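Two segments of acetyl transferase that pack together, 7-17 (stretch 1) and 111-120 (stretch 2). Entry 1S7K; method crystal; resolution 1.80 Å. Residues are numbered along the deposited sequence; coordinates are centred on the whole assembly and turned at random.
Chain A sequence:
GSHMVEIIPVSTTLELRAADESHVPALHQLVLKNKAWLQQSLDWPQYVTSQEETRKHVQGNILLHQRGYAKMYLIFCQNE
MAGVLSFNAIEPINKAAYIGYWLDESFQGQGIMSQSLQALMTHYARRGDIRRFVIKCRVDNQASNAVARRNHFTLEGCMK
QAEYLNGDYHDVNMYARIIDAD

Stretch 1, residues 7-17: IIPVSTTLELR
Stretch 2 111-120: GIMSQSLQAL

Stretch 1 is a β-hairpin: strand 7-9 and strand 14-17 are paired by Ile 8 N to Leu 16 O (2.9 Å) and Leu 16 N to Ile 8 O (3.0 Å). Just beyond the first strand, Val 10 N and Ser 11 N both reach Leu 14 O (3.2 and 2.9 Å), and Ser 11 OG (chi1 p) accepts Leu 14 N at 3.0 Å. The first strand's direction makes 110° with that of helix 112-120, the second's 58°, with axes approaching to 8.8 and 9.0 Å. No direct hydrogen bond crosses the interface; 446 Å² is buried, chiefly by apolar packing.

Gly 111 occupies the N-cap position with phi/psi 68/11, a positive phi that favours glycine, and its O receives Gln 115 N at 2.8 Å. From there the backbone is regular helix, phi near -66° and psi near -41°.

Ile 112 (m, t) sets its CA-to-CB bond sideways to the hairpin, yet its CG2 lies 3.9 Å from Leu 14 CD2. Leu 14 (m, t) points toward the helix and has the largest covered area, 76 Å².

Gln 115 (m, t, chi3 121°) points toward the hairpin at the exposed border. Its NE2 is 3.5 Å from Leu 14 CD1, a van der Waals approach, and donates to a water at 2.9 Å from NE2. That water also lies 2.7 Å from Ser 11 OG in a hydrogen bond, so a polar bridge links the stretches where solvent can enter.

Ser 116 is buried, and its small side chain (m) turns back to its own helix, with OG donating to Ile 112 O at 2.8 Å. The hydroxyl is thereby satisfied among apolar neighbours: Val 10 CG1 stands 3.6 Å from Ser 116 CA, and Leu 16 CD2 is 4.1 Å from Ser 116 CB. Leu 117 points away.

Ala 119 points toward the hairpin where the backbones come close, its CA 5.5 Å from Val 10 CA. Its single methyl fits this spacing, with CB 3.9 Å from Val 10 CG2 and 3.7 Å from Pro 9 O. Val 10 has chi1 t and phi/psi -122/-52.

Leu 120 (t, p) has its CA 6.9 Å from Ile 8 CA. Its CD1 meets Ile 8 CD1 at 3.4 Å, while its CB lies 3.8 Å from Leu 16 CD1. Ile 8 and Leu 16, both m, t and pointing toward the helix, converge on this leucine.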

# COMPACT_ATOMS: atom_id res chain seq x y z
N ILE A 7 25.99 1.75 -7.86
CA ILE A 7 26.39 0.58 -7.09
C ILE A 7 26.29 1.00 -5.66
O ILE A 7 26.62 2.15 -5.30
CB ILE A 7 27.87 0.14 -7.30
CG1 ILE A 7 28.21 -0.05 -8.78
CG2 ILE A 7 28.13 -1.16 -6.56
CD1 ILE A 7 27.41 -1.05 -9.54
N ILE A 8 25.85 0.07 -4.82
CA ILE A 8 25.74 0.35 -3.42
C ILE A 8 26.65 -0.70 -2.78
O ILE A 8 26.34 -1.89 -2.80
CB ILE A 8 24.30 0.19 -2.93
CG1 ILE A 8 23.42 1.32 -3.50
CG2 ILE A 8 24.25 0.19 -1.43
CD1 ILE A 8 21.93 1.11 -3.26
N PRO A 9 27.79 -0.26 -2.22
CA PRO A 9 28.68 -1.26 -1.61
C PRO A 9 27.95 -1.93 -0.44
O PRO A 9 27.16 -1.31 0.23
CB PRO A 9 29.87 -0.44 -1.13
CG PRO A 9 29.78 0.86 -1.94
CD PRO A 9 28.30 1.10 -2.01
N VAL A 10 28.23 -3.20 -0.22
CA VAL A 10 27.65 -3.90 0.89
C VAL A 10 28.82 -4.43 1.75
O VAL A 10 28.92 -4.12 2.97
CB VAL A 10 26.76 -5.05 0.41
CG1 VAL A 10 26.24 -5.87 1.58
CG2 VAL A 10 25.55 -4.46 -0.35
N SER A 11 29.76 -5.13 1.11
CA SER A 11 30.88 -5.73 1.84
C SER A 11 32.02 -6.10 0.92
O SER A 11 32.03 -5.77 -0.25
CB SER A 11 30.40 -6.99 2.60
OG SER A 11 30.23 -8.13 1.77
N THR A 12 33.02 -6.76 1.49
CA THR A 12 34.16 -7.20 0.71
C THR A 12 33.74 -8.04 -0.48
O THR A 12 34.26 -7.89 -1.58
CB THR A 12 35.16 -8.02 1.58
OG1 THR A 12 35.67 -7.13 2.59
CG2 THR A 12 36.29 -8.55 0.69
N THR A 13 32.78 -8.91 -0.26
CA THR A 13 32.29 -9.79 -1.32
C THR A 13 30.89 -9.47 -1.86
O THR A 13 30.47 -10.05 -2.87
CB THR A 13 32.26 -11.20 -0.75
OG1 THR A 13 31.50 -11.16 0.48
CG2 THR A 13 33.68 -11.68 -0.37
N LEU A 14 30.14 -8.59 -1.20
CA LEU A 14 28.78 -8.29 -1.68
C LEU A 14 28.64 -6.86 -2.16
O LEU A 14 29.28 -5.92 -1.63
CB LEU A 14 27.80 -8.51 -0.51
CG LEU A 14 27.70 -9.92 0.07
CD1 LEU A 14 26.71 -10.00 1.32
CD2 LEU A 14 27.28 -10.87 -1.05
N GLU A 15 27.78 -6.68 -3.17
CA GLU A 15 27.45 -5.32 -3.60
C GLU A 15 26.09 -5.38 -4.34
O GLU A 15 25.67 -6.45 -4.79
CB GLU A 15 28.56 -4.69 -4.47
CG GLU A 15 28.65 -5.15 -5.92
CD GLU A 15 29.76 -4.41 -6.73
OE1 GLU A 15 30.68 -3.75 -6.16
OE2 GLU A 15 29.69 -4.52 -7.95
N LEU A 16 25.37 -4.26 -4.33
CA LEU A 16 24.06 -4.16 -5.01
C LEU A 16 24.32 -3.31 -6.25
O LEU A 16 25.07 -2.32 -6.18
CB LEU A 16 23.06 -3.41 -4.13
CG LEU A 16 22.66 -4.09 -2.82
CD1 LEU A 16 21.86 -3.11 -1.97
CD2 LEU A 16 21.79 -5.32 -3.18
N ARG A 17 23.75 -3.71 -7.38
CA ARG A 17 23.87 -2.94 -8.59
C ARG A 17 22.43 -2.63 -9.05
O ARG A 17 21.57 -3.53 -9.08
CB ARG A 17 24.62 -3.73 -9.68
CG ARG A 17 26.02 -4.20 -9.24
CD ARG A 17 26.77 -4.98 -10.33
NE ARG A 17 28.02 -5.54 -9.78
CZ ARG A 17 28.76 -6.47 -10.38
NH1 ARG A 17 29.88 -6.93 -9.80
NH2 ARG A 17 28.42 -6.95 -11.57
N GLY A 111 22.90 -14.81 5.37
CA GLY A 111 22.94 -13.39 5.76
C GLY A 111 23.24 -12.39 4.64
O GLY A 111 23.50 -11.18 4.91
N ILE A 112 23.21 -12.86 3.40
CA ILE A 112 23.50 -11.99 2.24
C ILE A 112 22.39 -10.93 2.15
O ILE A 112 22.66 -9.75 1.87
CB ILE A 112 23.51 -12.80 0.92
CG1 ILE A 112 24.73 -13.76 0.94
CG2 ILE A 112 23.57 -11.87 -0.27
CD1 ILE A 112 24.82 -14.80 -0.32
N MET A 113 21.13 -11.36 2.36
CA MET A 113 20.01 -10.38 2.32
C MET A 113 20.14 -9.48 3.54
O MET A 113 20.02 -8.27 3.41
CB MET A 113 18.66 -11.12 2.29
CG MET A 113 17.42 -10.26 2.40
SD MET A 113 17.39 -8.86 1.32
CE MET A 113 17.67 -9.45 -0.04
N SER A 114 20.44 -10.04 4.69
CA SER A 114 20.56 -9.17 5.91
C SER A 114 21.65 -8.09 5.77
O SER A 114 21.42 -6.93 6.11
CB SER A 114 20.86 -10.03 7.13
OG SER A 114 19.71 -10.82 7.48
N GLN A 115 22.81 -8.46 5.24
CA GLN A 115 23.88 -7.49 5.10
C GLN A 115 23.54 -6.56 3.99
O GLN A 115 23.72 -5.34 4.13
CB GLN A 115 25.25 -8.17 4.83
CG GLN A 115 25.76 -8.96 6.01
CD GLN A 115 27.15 -9.46 5.80
OE1 GLN A 115 28.09 -9.14 6.59
NE2 GLN A 115 27.33 -10.23 4.75
N SER A 116 22.97 -7.09 2.90
CA SER A 116 22.63 -6.20 1.78
C SER A 116 21.56 -5.18 2.18
O SER A 116 21.62 -3.99 1.85
CB SER A 116 22.11 -7.00 0.58
OG SER A 116 23.21 -7.71 0.02
N LEU A 117 20.58 -5.66 2.94
CA LEU A 117 19.49 -4.74 3.33
C LEU A 117 19.96 -3.68 4.32
O LEU A 117 19.61 -2.51 4.15
CB LEU A 117 18.32 -5.54 3.90
CG LEU A 117 17.15 -4.71 4.44
CD1 LEU A 117 16.55 -3.79 3.34
CD2 LEU A 117 16.11 -5.69 5.01
N GLN A 118 20.83 -4.03 5.27
CA GLN A 118 21.27 -2.99 6.21
C GLN A 118 22.06 -1.94 5.45
O GLN A 118 21.92 -0.73 5.74
CB GLN A 118 22.15 -3.58 7.32
CG GLN A 118 21.41 -4.71 8.03
CD GLN A 118 21.92 -4.87 9.43
OE1 GLN A 118 23.12 -4.61 9.68
NE2 GLN A 118 21.05 -5.29 10.35
N ALA A 119 22.81 -2.38 4.44
CA ALA A 119 23.62 -1.43 3.67
C ALA A 119 22.74 -0.52 2.85
O ALA A 119 22.98 0.69 2.80
CB ALA A 119 24.58 -2.19 2.73
N LEU A 120 21.71 -1.12 2.24
CA LEU A 120 20.79 -0.38 1.38
C LEU A 120 20.04 0.67 2.18
O LEU A 120 19.92 1.81 1.71
CB LEU A 120 19.81 -1.32 0.67
CG LEU A 120 18.70 -0.68 -0.16
CD1 LEU A 120 19.35 0.22 -1.23
CD2 LEU A 120 17.76 -1.79 -0.77
O HOH W 1 29.90 -10.20 3.43